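Local coordinates for protein paenibacillus xanthan lyase (Paenibacillus, PDB 6F2P) that catalyses, as a xanthan lyase, the eliminative cleavage of the linkage between terminal mannose and glucuronic acid in the side chains of xanthan, at residues M80-Y84 and L97-I101; Y727-F733 and V747-L751; R824-S828 and W851-L856. All coordinates share one frame; numbering follows the deposited sequence.

Interaction 1 (M80-Y84 and L97-I101)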
ATOM      1  N   MET A  80      16.505  37.709  22.376  1.00 19.22           N
ATOM      2  CA  MET A  80      16.973  39.061  22.675  1.00 20.54           C
ATOM      3  C   MET A  80      17.646  39.667  21.447  1.00 18.75           C
ATOM      4  O   MET A  80      17.347  40.800  21.049  1.00 17.59           O
ATOM      5  CB  MET A  80      17.933  39.042  23.872  1.00 13.65           C
ATOM      6  CG  MET A  80      17.285  38.572  25.163  1.00 16.66           C
ATOM      7  SD  MET A  80      18.462  38.111  26.464  1.00 22.20           S
ATOM      8  CE  MET A  80      19.245  39.687  26.803  1.00 17.10           C
ATOM      9  N   ALA A  81      18.552  38.898  20.854  1.00 17.08           N
ATOM     10  CA  ALA A  81      19.211  39.288  19.612  1.00 16.79           C
ATOM     11  C   ALA A  81      18.195  39.622  18.512  1.00 16.29           C
ATOM     12  O   ALA A  81      18.399  40.549  17.728  1.00 18.47           O
ATOM     13  CB  ALA A  81      20.169  38.187  19.158  1.00 12.17           C
ATOM     14  N   LEU A  82      17.095  38.876  18.475  1.00 14.87           N
ATOM     15  CA  LEU A  82      16.065  39.093  17.474  1.00 16.25           C
ATOM     16  C   LEU A  82      15.442  40.477  17.620  1.00 18.80           C
ATOM     17  O   LEU A  82      15.357  41.230  16.650  1.00 22.05           O
ATOM     18  CB  LEU A  82      14.983  38.013  17.552  1.00 19.28           C
ATOM     19  CG  LEU A  82      13.905  38.032  16.454  1.00 22.29           C
ATOM     20  CD1 LEU A  82      14.507  37.934  15.054  1.00 18.17           C
ATOM     21  CD2 LEU A  82      12.883  36.926  16.650  1.00 14.83           C
ATOM     22  N   ALA A  83      14.997  40.812  18.826  1.00 20.34           N
ATOM     23  CA  ALA A  83      14.411  42.131  19.056  1.00 23.87           C
ATOM     24  C   ALA A  83      15.458  43.208  18.803  1.00 20.12           C
ATOM     25  O   ALA A  83      15.156  44.262  18.245  1.00 16.89           O
ATOM     26  CB  ALA A  83      13.852  42.249  20.464  1.00 15.33           C
ATOM     27  N   TYR A  84      16.689  42.926  19.214  1.00 18.55           N
ATOM     28  CA  TYR A  84      17.778  43.861  19.011  1.00 20.31           C
ATOM     29  C   TYR A  84      17.900  44.287  17.553  1.00 26.53           C
ATOM     30  O   TYR A  84      18.220  45.444  17.268  1.00 26.16           O
ATOM     31  CB  TYR A  84      19.105  43.273  19.485  1.00 18.45           C
ATOM     32  CG  TYR A  84      20.260  44.191  19.194  1.00 22.72           C
ATOM     33  CD1 TYR A  84      20.441  45.356  19.929  1.00 27.06           C
ATOM     34  CD2 TYR A  84      21.159  43.911  18.171  1.00 24.28           C
ATOM     35  CE1 TYR A  84      21.495  46.214  19.663  1.00 28.41           C
ATOM     36  CE2 TYR A  84      22.215  44.763  17.897  1.00 31.28           C
ATOM     37  CZ  TYR A  84      22.375  45.915  18.649  1.00 29.67           C
ATOM     38  OH  TYR A  84      23.415  46.770  18.391  1.00 36.30           O
ATOM     39  N   LEU A  97      21.068  46.241  25.826  1.00 25.58           N
ATOM     40  CA  LEU A  97      20.659  44.925  25.328  1.00 20.18           C
ATOM     41  C   LEU A  97      21.811  44.250  24.592  1.00 20.59           C
ATOM     42  O   LEU A  97      22.167  43.114  24.901  1.00 20.23           O
ATOM     43  CB  LEU A  97      19.455  45.063  24.395  1.00 19.70           C
ATOM     44  CG  LEU A  97      18.810  43.774  23.888  1.00 19.24           C
ATOM     45  CD1 LEU A  97      18.496  42.875  25.064  1.00 18.06           C
ATOM     46  CD2 LEU A  97      17.544  44.088  23.094  1.00 15.27           C
ATOM     47  N   LYS A  98      22.389  44.966  23.627  1.00 20.90           N
ATOM     48  CA  LYS A  98      23.561  44.500  22.886  1.00 21.05           C
ATOM     49  C   LYS A  98      24.652  43.990  23.828  1.00 23.74           C
ATOM     50  O   LYS A  98      25.140  42.867  23.681  1.00 24.41           O
ATOM     51  CB  LYS A  98      24.113  45.621  21.997  1.00 22.65           C
ATOM     52  CG  LYS A  98      25.460  45.315  21.333  1.00 25.00           C
ATOM     53  CD  LYS A  98      25.899  46.455  20.410  1.00 24.93           C
ATOM     54  CE  LYS A  98      27.234  47.068  20.845  1.00 35.30           C
ATOM     55  NZ  LYS A  98      28.414  46.474  20.138  1.00 29.95           N
ATOM     56  N   ALA A  99      25.009  44.814  24.809  1.00 21.83           N
ATOM     57  CA  ALA A  99      26.072  44.468  25.745  1.00 20.13           C
ATOM     58  C   ALA A  99      25.743  43.204  26.522  1.00 18.13           C
ATOM     59  O   ALA A  99      26.612  42.363  26.743  1.00 21.22           O
ATOM     60  CB  ALA A  99      26.350  45.626  26.694  1.00 16.23           C
ATOM     61  N   ASP A 100      24.486  43.068  26.934  1.00 18.31           N
ATOM     62  CA  ASP A 100      24.081  41.911  27.721  1.00 18.37           C
ATOM     63  C   ASP A 100      24.067  40.635  26.886  1.00 24.80           C
ATOM     64  O   ASP A 100      24.453  39.561  27.364  1.00 23.02           O
ATOM     65  CB  ASP A 100      22.734  42.153  28.401  1.00 21.78           C
ATOM     66  CG  ASP A 100      22.869  42.979  29.674  1.00 26.17           C
ATOM     67  OD1 ASP A 100      23.966  42.954  30.273  1.00 27.31           O
ATOM     68  OD2 ASP A 100      21.889  43.649  30.071  1.00 25.06           O
ATOM     69  N   ILE A 101      23.646  40.766  25.631  1.00 21.03           N
ATOM     70  CA  ILE A 101      23.699  39.654  24.704  1.00 18.03           C
ATOM     71  C   ILE A 101      25.132  39.178  24.534  1.00 20.19           C
ATOM     72  O   ILE A 101      25.428  37.991  24.701  1.00 20.40           O
ATOM     73  CB  ILE A 101      23.132  40.034  23.342  1.00 22.14           C
ATOM     74  CG1 ILE A 101      21.640  40.320  23.466  1.00 21.49           C
ATOM     75  CG2 ILE A 101      23.348  38.911  22.361  1.00 18.65           C
ATOM     76  CD1 ILE A 101      21.050  40.935  22.244  1.00 17.16           C
TER
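Tyr84 lies alongside Lys98, the two side chains running in the same direction. One face of the phenol ring looks onto CA of Lys98, and Tyr84 CE1 is 3.6 Å from Lys98 CB. The lysine then follows the ring outward until its CD comes beside the hydroxyl. Leu97 CD2 lies near the ring plane at its edge and touches Tyr84 CB at 4.0 Å. Tyr84 CG stands opposite the main-chain N (chi1 176°), which swings the ring over the flank of the second helix.

Ile101 fills the next turn. Its CD1 rests on the backbone of the first helix, 3.6 Å from Ala81 CA, and also touches Tyr84 CB. Ile101 CG1 packs 3.9 Å from Met80 CB as the two side chains pass in opposite directions. Met80 bends at its last torsion (chi3 65°), and this turns CE onto Leu97 CD1 at 3.7 Å. No hydrogen bond joins the segments; they meet mainly through apolar groups. A glycine in place of Tyr84 would probably leave the aliphatic part of Lys98 without its flat partner and open a gap beside Leu97 CD2.

Other residues surround these groups. Glu144 forms a salt bridge with Lys98 NZ and also touches Tyr84. Trp45 of helix 28-46 covers Met80 and Leu97, while Met141 of helix 123-141 packs on Ala81 and Tyr84. The segment axes come within 10.0 Å and run roughly antiparallel, at 150°. Helices 68-85 and 95-111 thus form a helical hairpin, consistent with the (alpha/alpha) toroid of the N-terminal domain of polysaccharide lyase family 8.

Interaction 2 (Y727-F733 and V747-L751)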
ATOM      1  N   TYR A 727     -11.247 -12.055 -24.824  1.00 27.59           N
ATOM      2  CA  TYR A 727     -12.188 -10.949 -24.972  1.00 24.10           C
ATOM      3  C   TYR A 727     -13.642 -11.415 -24.903  1.00 24.51           C
ATOM      4  O   TYR A 727     -14.466 -10.811 -24.219  1.00 22.36           O
ATOM      5  CB  TYR A 727     -11.966 -10.245 -26.306  1.00 24.42           C
ATOM      6  CG  TYR A 727     -10.593  -9.656 -26.445  1.00 30.43           C
ATOM      7  CD1 TYR A 727     -10.136  -8.698 -25.547  1.00 28.86           C
ATOM      8  CD2 TYR A 727      -9.753 -10.046 -27.476  1.00 23.72           C
ATOM      9  CE1 TYR A 727      -8.878  -8.146 -25.672  1.00 28.12           C
ATOM     10  CE2 TYR A 727      -8.493  -9.503 -27.610  1.00 26.96           C
ATOM     11  CZ  TYR A 727      -8.057  -8.555 -26.704  1.00 34.86           C
ATOM     12  OH  TYR A 727      -6.797  -8.015 -26.828  1.00 39.59           O
ATOM     13  N   TYR A 728     -13.955 -12.480 -25.632  1.00 24.76           N
ATOM     14  CA  TYR A 728     -15.320 -12.986 -25.695  1.00 23.07           C
ATOM     15  C   TYR A 728     -15.330 -14.513 -25.611  1.00 20.90           C
ATOM     16  O   TYR A 728     -14.363 -15.160 -25.997  1.00 27.95           O
ATOM     17  CB  TYR A 728     -16.015 -12.483 -26.966  1.00 27.87           C
ATOM     18  CG  TYR A 728     -15.211 -12.658 -28.245  1.00 37.66           C
ATOM     19  CD1 TYR A 728     -15.133 -13.897 -28.883  1.00 32.22           C
ATOM     20  CD2 TYR A 728     -14.544 -11.582 -28.825  1.00 36.50           C
ATOM     21  CE1 TYR A 728     -14.404 -14.059 -30.050  1.00 30.68           C
ATOM     22  CE2 TYR A 728     -13.813 -11.737 -29.999  1.00 31.70           C
ATOM     23  CZ  TYR A 728     -13.748 -12.975 -30.603  1.00 35.99           C
ATOM     24  OH  TYR A 728     -13.026 -13.132 -31.763  1.00 37.78           O
ATOM     25  N   PRO A 729     -16.409 -15.103 -25.080  1.00 19.53           N
ATOM     26  CA  PRO A 729     -17.649 -14.482 -24.597  1.00 23.33           C
ATOM     27  C   PRO A 729     -17.490 -13.749 -23.257  1.00 23.83           C
ATOM     28  O   PRO A 729     -18.387 -12.999 -22.870  1.00 25.09           O
ATOM     29  CB  PRO A 729     -18.585 -15.678 -24.431  1.00 14.47           C
ATOM     30  CG  PRO A 729     -17.668 -16.786 -24.044  1.00 21.48           C
ATOM     31  CD  PRO A 729     -16.396 -16.558 -24.834  1.00 16.07           C
ATOM     32  N   THR A 730     -16.378 -13.965 -22.558  1.00 18.82           N
ATOM     33  CA  THR A 730     -16.111 -13.226 -21.322  1.00 22.89           C
ATOM     34  C   THR A 730     -14.681 -12.695 -21.258  1.00 23.22           C
ATOM     35  O   THR A 730     -13.754 -13.312 -21.798  1.00 24.30           O
ATOM     36  CB  THR A 730     -16.392 -14.080 -20.064  1.00 23.13           C
ATOM     37  OG1 THR A 730     -15.626 -15.291 -20.115  1.00 20.40           O
ATOM     38  CG2 THR A 730     -17.856 -14.432 -19.973  1.00 26.94           C
ATOM     39  N   MET A 731     -14.506 -11.548 -20.602  1.00 20.79           N
ATOM     40  CA  MET A 731     -13.177 -10.969 -20.408  1.00 18.84           C
ATOM     41  C   MET A 731     -12.332 -11.821 -19.466  1.00 21.75           C
ATOM     42  O   MET A 731     -12.789 -12.219 -18.400  1.00 25.22           O
ATOM     43  CB  MET A 731     -13.277  -9.540 -19.880  1.00 17.46           C
ATOM     44  CG  MET A 731     -13.588  -8.518 -20.948  1.00 18.27           C
ATOM     45  SD  MET A 731     -14.165  -6.947 -20.278  1.00 20.63           S
ATOM     46  CE  MET A 731     -15.925  -7.231 -20.097  1.00 19.12           C
ATOM     47  N   LYS A 732     -11.106 -12.119 -19.877  1.00 21.09           N
ATOM     48  CA  LYS A 732     -10.187 -12.876 -19.040  1.00 21.66           C
ATOM     49  C   LYS A 732      -8.802 -12.267 -19.118  1.00 19.32           C
ATOM     50  O   LYS A 732      -8.315 -11.984 -20.206  1.00 22.37           O
ATOM     51  CB  LYS A 732     -10.125 -14.345 -19.472  1.00 21.89           C
ATOM     52  CG  LYS A 732     -11.383 -15.141 -19.165  1.00 24.26           C
ATOM     53  CD  LYS A 732     -11.191 -16.639 -19.423  1.00 18.67           C
ATOM     54  CE  LYS A 732     -12.384 -17.434 -18.894  1.00 22.81           C
ATOM     55  NZ  LYS A 732     -12.306 -18.895 -19.176  1.00 30.16           N
ATOM     56  N   PHE A 733      -8.172 -12.055 -17.967  1.00 19.30           N
ATOM     57  CA  PHE A 733      -6.779 -11.619 -17.950  1.00 16.70           C
ATOM     58  C   PHE A 733      -6.065 -12.052 -16.688  1.00 18.19           C
ATOM     59  O   PHE A 733      -6.685 -12.618 -15.791  1.00 20.40           O
ATOM     60  CB  PHE A 733      -6.663 -10.105 -18.146  1.00 20.67           C
ATOM     61  CG  PHE A 733      -7.257  -9.285 -17.033  1.00 21.27           C
ATOM     62  CD1 PHE A 733      -8.621  -9.026 -16.989  1.00 24.08           C
ATOM     63  CD2 PHE A 733      -6.443  -8.734 -16.049  1.00 21.90           C
ATOM     64  CE1 PHE A 733      -9.168  -8.250 -15.967  1.00 24.12           C
ATOM     65  CE2 PHE A 733      -6.983  -7.957 -15.021  1.00 19.23           C
ATOM     66  CZ  PHE A 733      -8.345  -7.719 -14.980  1.00 19.98           C
ATOM     67  N   VAL A 747      -6.603  -2.220 -16.791  1.00 21.91           N
ATOM     68  CA  VAL A 747      -6.849  -2.647 -18.157  1.00 14.48           C
ATOM     69  C   VAL A 747      -8.222  -2.133 -18.589  1.00 20.31           C
ATOM     70  O   VAL A 747      -9.173  -2.159 -17.815  1.00 22.49           O
ATOM     71  CB  VAL A 747      -6.758  -4.187 -18.306  1.00 21.27           C
ATOM     72  CG1 VAL A 747      -7.803  -4.892 -17.450  1.00 16.09           C
ATOM     73  CG2 VAL A 747      -6.905  -4.604 -19.769  1.00 24.70           C
ATOM     74  N   LYS A 748      -8.319  -1.633 -19.816  1.00 24.10           N
ATOM     75  CA  LYS A 748      -9.584  -1.120 -20.329  1.00 21.68           C
ATOM     76  C   LYS A 748      -9.960  -1.822 -21.633  1.00 25.64           C
ATOM     77  O   LYS A 748      -9.244  -1.747 -22.640  1.00 24.77           O
ATOM     78  CB  LYS A 748      -9.539   0.402 -20.511  1.00 22.75           C
ATOM     79  CG  LYS A 748     -10.828   0.989 -21.086  1.00 26.23           C
ATOM     80  CD  LYS A 748     -11.036   2.445 -20.681  1.00 31.04           C
ATOM     81  CE  LYS A 748      -9.879   3.329 -21.121  1.00 49.67           C
ATOM     82  NZ  LYS A 748     -10.143   4.787 -20.922  1.00 39.84           N
ATOM     83  N   PHE A 749     -11.089  -2.518 -21.597  1.00 24.06           N
ATOM     84  CA  PHE A 749     -11.564  -3.281 -22.734  1.00 17.31           C
ATOM     85  C   PHE A 749     -12.576  -2.487 -23.554  1.00 23.97           C
ATOM     86  O   PHE A 749     -13.287  -1.635 -23.022  1.00 25.90           O
ATOM     87  CB  PHE A 749     -12.214  -4.563 -22.237  1.00 15.09           C
ATOM     88  CG  PHE A 749     -11.237  -5.587 -21.742  1.00 18.95           C
ATOM     89  CD1 PHE A 749     -10.616  -6.456 -22.627  1.00 17.10           C
ATOM     90  CD2 PHE A 749     -10.947  -5.693 -20.389  1.00 21.22           C
ATOM     91  CE1 PHE A 749      -9.718  -7.416 -22.171  1.00 19.76           C
ATOM     92  CE2 PHE A 749     -10.049  -6.650 -19.924  1.00 17.64           C
ATOM     93  CZ  PHE A 749      -9.434  -7.512 -20.816  1.00 18.54           C
ATOM     94  N   SER A 750     -12.646  -2.770 -24.850  1.00 20.16           N
ATOM     95  CA  SER A 750     -13.678  -2.177 -25.689  1.00 18.33           C
ATOM     96  C   SER A 750     -14.925  -3.060 -25.675  1.00 19.36           C
ATOM     97  O   SER A 750     -14.827  -4.284 -25.622  1.00 21.16           O
ATOM     98  CB  SER A 750     -13.167  -1.995 -27.117  1.00 26.84           C
ATOM     99  OG  SER A 750     -12.795  -3.238 -27.692  1.00 31.55           O
ATOM    100  N   LEU A 751     -16.100  -2.444 -25.718  1.00 21.92           N
ATOM    101  CA  LEU A 751     -17.344  -3.210 -25.708  1.00 28.28           C
ATOM    102  C   LEU A 751     -18.098  -3.114 -27.031  1.00 29.49           C
ATOM    103  O   LEU A 751     -19.057  -3.850 -27.261  1.00 25.83           O
ATOM    104  CB  LEU A 751     -18.250  -2.743 -24.571  1.00 25.79           C
ATOM    105  CG  LEU A 751     -17.763  -2.991 -23.144  1.00 26.66           C
ATOM    106  CD1 LEU A 751     -18.832  -2.566 -22.143  1.00 31.51           C
ATOM    107  CD2 LEU A 751     -17.394  -4.450 -22.951  1.00 21.42           C
TER
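A Met-aromatic contact between Met731 and Phe749 forms part of the core of an antiparallel beta-sandwich, between its two facing sheets. Met731 CG stands 3.8 Å above the centre of the Phe749 ring, a CH-pi contact close to the ring normal. The sulfur lies oblique to the ring, with Met731 SD 4.0 Å from the Phe749 centroid. The methionine and the phenylalanine come from facing strands and overlap along their lengths. Met731 CE continues beyond the ring to Leu751 CD2.

Tyr727 meets Phe749 rim to rim, and neither ring covers the other. Their planes are turned by 75°, and Tyr727 CD1 is 3.6 Å from Phe749 CE1. Phe733 approaches another part of the Phe749 rim, with Phe733 CD1 4.0 Å from Phe749 CE2. The ring of Phe733 also takes Val747 CG1 over one face, 3.8 Å above the plane and shifted toward the rim. Phe733 reaches this place with CG set between its own N and carbonyl carbon (chi1 65°).

Strands 731-733 and 747-750 run roughly antiparallel. Their axes are 9.9 Å apart, a spacing filled by side chains, and no hydrogen bond joins the segments. Strand 731-736 pairs with 703-708 and 722-726 in one sheet. Strand 744-750 lies between 688-694 and 714-718 in the other. Val724 of strand 722-726 also touches Phe749, and Leu715 of strand 714-718 touches both Tyr727 and Val747.

Interaction 3 (R824-S828 and W851-L856)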
ATOM      1  N   ARG A 824      15.531 -30.187 -14.541  1.00 24.49           N
ATOM      2  CA  ARG A 824      16.849 -30.424 -15.119  1.00 29.01           C
ATOM      3  C   ARG A 824      17.897 -29.960 -14.125  1.00 25.89           C
ATOM      4  O   ARG A 824      17.909 -28.801 -13.723  1.00 27.98           O
ATOM      5  CB  ARG A 824      17.013 -29.706 -16.462  1.00 24.87           C
ATOM      6  CG  ARG A 824      18.302 -30.035 -17.194  1.00 26.47           C
ATOM      7  CD  ARG A 824      18.355 -29.358 -18.560  1.00 31.94           C
ATOM      8  NE  ARG A 824      19.184 -30.092 -19.515  1.00 41.12           N
ATOM      9  CZ  ARG A 824      20.387 -29.702 -19.925  1.00 41.78           C
ATOM     10  NH1 ARG A 824      20.917 -28.577 -19.474  1.00 36.06           N
ATOM     11  NH2 ARG A 824      21.062 -30.439 -20.797  1.00 46.97           N
ATOM     12  N   ILE A 825      18.759 -30.887 -13.721  1.00 22.30           N
ATOM     13  CA  ILE A 825      19.746 -30.641 -12.688  1.00 26.28           C
ATOM     14  C   ILE A 825      21.156 -30.706 -13.275  1.00 34.55           C
ATOM     15  O   ILE A 825      21.496 -31.665 -13.976  1.00 38.32           O
ATOM     16  CB  ILE A 825      19.625 -31.699 -11.564  1.00 29.21           C
ATOM     17  CG1 ILE A 825      18.205 -31.714 -10.972  1.00 24.41           C
ATOM     18  CG2 ILE A 825      20.710 -31.496 -10.508  1.00 27.78           C
ATOM     19  CD1 ILE A 825      17.690 -30.361 -10.525  1.00 25.64           C
ATOM     20  N   MET A 826      21.975 -29.690 -13.003  1.00 28.39           N
ATOM     21  CA  MET A 826      23.373 -29.723 -13.424  1.00 28.97           C
ATOM     22  C   MET A 826      24.201 -30.526 -12.421  1.00 36.37           C
ATOM     23  O   MET A 826      23.905 -30.533 -11.217  1.00 28.04           O
ATOM     24  CB  MET A 826      23.925 -28.310 -13.556  1.00 27.77           C
ATOM     25  CG  MET A 826      23.115 -27.419 -14.467  1.00 26.15           C
ATOM     26  SD  MET A 826      23.227 -27.961 -16.174  1.00 38.64           S
ATOM     27  CE  MET A 826      21.567 -28.550 -16.412  1.00 41.89           C
ATOM     28  N   LYS A 827      25.229 -31.211 -12.914  1.00 33.58           N
ATOM     29  CA  LYS A 827      26.098 -31.988 -12.038  1.00 33.72           C
ATOM     30  C   LYS A 827      26.891 -31.064 -11.124  1.00 36.48           C
ATOM     31  O   LYS A 827      27.410 -30.029 -11.554  1.00 33.95           O
ATOM     32  CB  LYS A 827      27.057 -32.871 -12.847  1.00 40.36           C
ATOM     33  CG  LYS A 827      27.961 -33.767 -11.995  1.00 42.42           C
ATOM     34  CD  LYS A 827      28.930 -34.562 -12.863  1.00 47.71           C
ATOM     35  CE  LYS A 827      29.938 -35.339 -12.026  1.00 38.49           C
ATOM     36  NZ  LYS A 827      30.962 -35.970 -12.907  1.00 45.96           N
ATOM     37  N   SER A 828      26.979 -31.446  -9.858  1.00 32.59           N
ATOM     38  CA  SER A 828      27.727 -30.686  -8.876  1.00 34.49           C
ATOM     39  C   SER A 828      28.204 -31.668  -7.824  1.00 39.26           C
ATOM     40  O   SER A 828      27.450 -32.545  -7.404  1.00 38.88           O
ATOM     41  CB  SER A 828      26.833 -29.612  -8.249  1.00 38.14           C
ATOM     42  OG  SER A 828      27.454 -28.968  -7.149  1.00 39.43           O
ATOM     43  N   TRP A 851      25.528 -37.499  -8.378  1.00 33.22           N
ATOM     44  CA  TRP A 851      26.127 -38.544  -9.205  1.00 40.99           C
ATOM     45  C   TRP A 851      27.583 -38.250  -9.602  1.00 43.62           C
ATOM     46  O   TRP A 851      28.026 -37.098  -9.609  1.00 39.43           O
ATOM     47  CB  TRP A 851      25.271 -38.859 -10.439  1.00 33.27           C
ATOM     48  CG  TRP A 851      25.287 -37.815 -11.512  1.00 34.84           C
ATOM     49  CD1 TRP A 851      26.091 -37.781 -12.617  1.00 42.07           C
ATOM     50  CD2 TRP A 851      24.446 -36.665 -11.592  1.00 34.29           C
ATOM     51  NE1 TRP A 851      25.801 -36.676 -13.380  1.00 39.57           N
ATOM     52  CE2 TRP A 851      24.793 -35.974 -12.773  1.00 38.72           C
ATOM     53  CE3 TRP A 851      23.434 -36.150 -10.780  1.00 30.08           C
ATOM     54  CZ2 TRP A 851      24.164 -34.796 -13.159  1.00 33.99           C
ATOM     55  CZ3 TRP A 851      22.810 -34.984 -11.163  1.00 32.60           C
ATOM     56  CH2 TRP A 851      23.178 -34.316 -12.343  1.00 33.97           C
ATOM     57  N   THR A 852      28.308 -39.316  -9.931  1.00 48.08           N
ATOM     58  CA  THR A 852      29.738 -39.255 -10.216  1.00 50.23           C
ATOM     59  C   THR A 852      30.028 -39.561 -11.681  1.00 51.58           C
ATOM     60  O   THR A 852      31.113 -39.255 -12.189  1.00 47.98           O
ATOM     61  CB  THR A 852      30.500 -40.277  -9.360  1.00 50.78           C
ATOM     62  OG1 THR A 852      29.785 -41.521  -9.369  1.00 51.98           O
ATOM     63  CG2 THR A 852      30.626 -39.789  -7.927  1.00 39.69           C
ATOM     64  N   THR A 853      29.053 -40.170 -12.353  1.00 39.71           N
ATOM     65  CA  THR A 853      29.209 -40.556 -13.750  1.00 47.42           C
ATOM     66  C   THR A 853      29.473 -39.350 -14.668  1.00 51.34           C
ATOM     67  O   THR A 853      29.459 -38.200 -14.223  1.00 50.63           O
ATOM     68  CB  THR A 853      28.015 -41.405 -14.250  1.00 51.64           C
ATOM     69  OG1 THR A 853      26.793 -40.681 -14.073  1.00 53.76           O
ATOM     70  CG2 THR A 853      27.928 -42.698 -13.464  1.00 46.38           C
ATOM     71  N   SER A 854      29.714 -39.630 -15.945  1.00 44.72           N
ATOM     72  CA  SER A 854      30.254 -38.643 -16.881  1.00 37.43           C
ATOM     73  C   SER A 854      29.361 -37.426 -17.152  1.00 44.95           C
ATOM     74  O   SER A 854      29.859 -36.299 -17.237  1.00 41.00           O
ATOM     75  CB  SER A 854      30.610 -39.325 -18.208  1.00 41.11           C
ATOM     76  OG  SER A 854      30.902 -40.701 -18.014  1.00 47.68           O
ATOM     77  N   GLU A 855      28.053 -37.651 -17.291  1.00 40.65           N
ATOM     78  CA  GLU A 855      27.149 -36.612 -17.802  1.00 38.74           C
ATOM     79  C   GLU A 855      27.025 -35.352 -16.940  1.00 43.77           C
ATOM     80  O   GLU A 855      27.004 -35.405 -15.700  1.00 44.17           O
ATOM     81  CB  GLU A 855      25.757 -37.178 -18.127  1.00 40.02           C
ATOM     82  CG  GLU A 855      24.971 -37.673 -16.935  1.00 38.27           C
ATOM     83  CD  GLU A 855      25.241 -39.128 -16.632  1.00 43.68           C
ATOM     84  OE1 GLU A 855      24.877 -39.987 -17.467  1.00 56.66           O
ATOM     85  OE2 GLU A 855      25.818 -39.419 -15.565  1.00 35.03           O
ATOM     86  N   LEU A 856      26.921 -34.220 -17.626  1.00 43.85           N
ATOM     87  CA  LEU A 856      26.904 -32.905 -16.993  1.00 42.32           C
ATOM     88  C   LEU A 856      25.548 -32.515 -16.428  1.00 37.20           C
ATOM     89  O   LEU A 856      25.448 -31.576 -15.637  1.00 38.17           O
ATOM     90  CB  LEU A 856      27.343 -31.855 -18.004  1.00 39.50           C
ATOM     91  CG  LEU A 856      28.802 -32.008 -18.405  1.00 34.24           C
ATOM     92  CD1 LEU A 856      29.103 -31.127 -19.598  1.00 41.46           C
ATOM     93  CD2 LEU A 856      29.685 -31.662 -17.215  1.00 30.26           C
TER
HETATM   94  O   HOH W   1      27.417 -29.406 -14.471  1.00 36.70           O
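Lys827 holds its CG opposite the backbone N (chi1 -177°) and the rest of the chain is extended, which carries it across the Trp851 indole toward residues 852-854. Trp851 has CG between its N and carbonyl carbon (chi1 73°), which brings the indole under that chain. Lys827 CG sits 3.7 Å above the indole plane, offset toward the rim, in a CH-pi contact.

The ammonium ends among backbone carbonyls. Lys827 NZ bonds Thr853 O at 3.0 Å and, weakly, Thr852 O at 3.4 Å. At the other end of the residue, Lys827 N donates to Leu856 O at 2.8 Å. A water lies within hydrogen-bonding distance of Lys827 O and Leu856 O and can donate to either.

The indole is fixed from inside its own loop. Trp851 NE1 donates to Glu855 O at 2.9 Å, nearly straight at 163° and close to the ring plane. Ile825 O faces the far edge of the indole, 3.5 Å from Trp851 CH2, and Ile825 CG2 packs against CZ3.

Arg824 forms a salt bridge with Asp894, a calcium ligand. Met826 packs on Asp894, its side chain about 7 Å from a calcium ion. The loop 851-856 leads from strand 841-848 of one sheet to strand 857-867 of the other, which pairs with 817-826. This is a connection across the end of a calcium-binding antiparallel beta-sandwich.

Overall arrangement
The three contacts follow one another along the chain and do not touch. Interaction 1 joins two helices of the N-terminal helical domain. Interactions 2 and 3 belong to different beta-sandwiches, with centres about 47 Å apart. Interaction 1 is about 75 Å from interaction 2 and about 85 Å from interaction 3, centre to centre. Interactions 1 and 2 lie on opposite sides of the chain's centre. In relatives of this lyase family the active site lies in the cleft between the helical domain and the super-sandwich domain. Interaction 3 lies close to a bound calcium. The side chain of Val747 is about 6 Å from a bound MPD (2-methyl-2,4-pentanediol), probably from the crystallisation liquor.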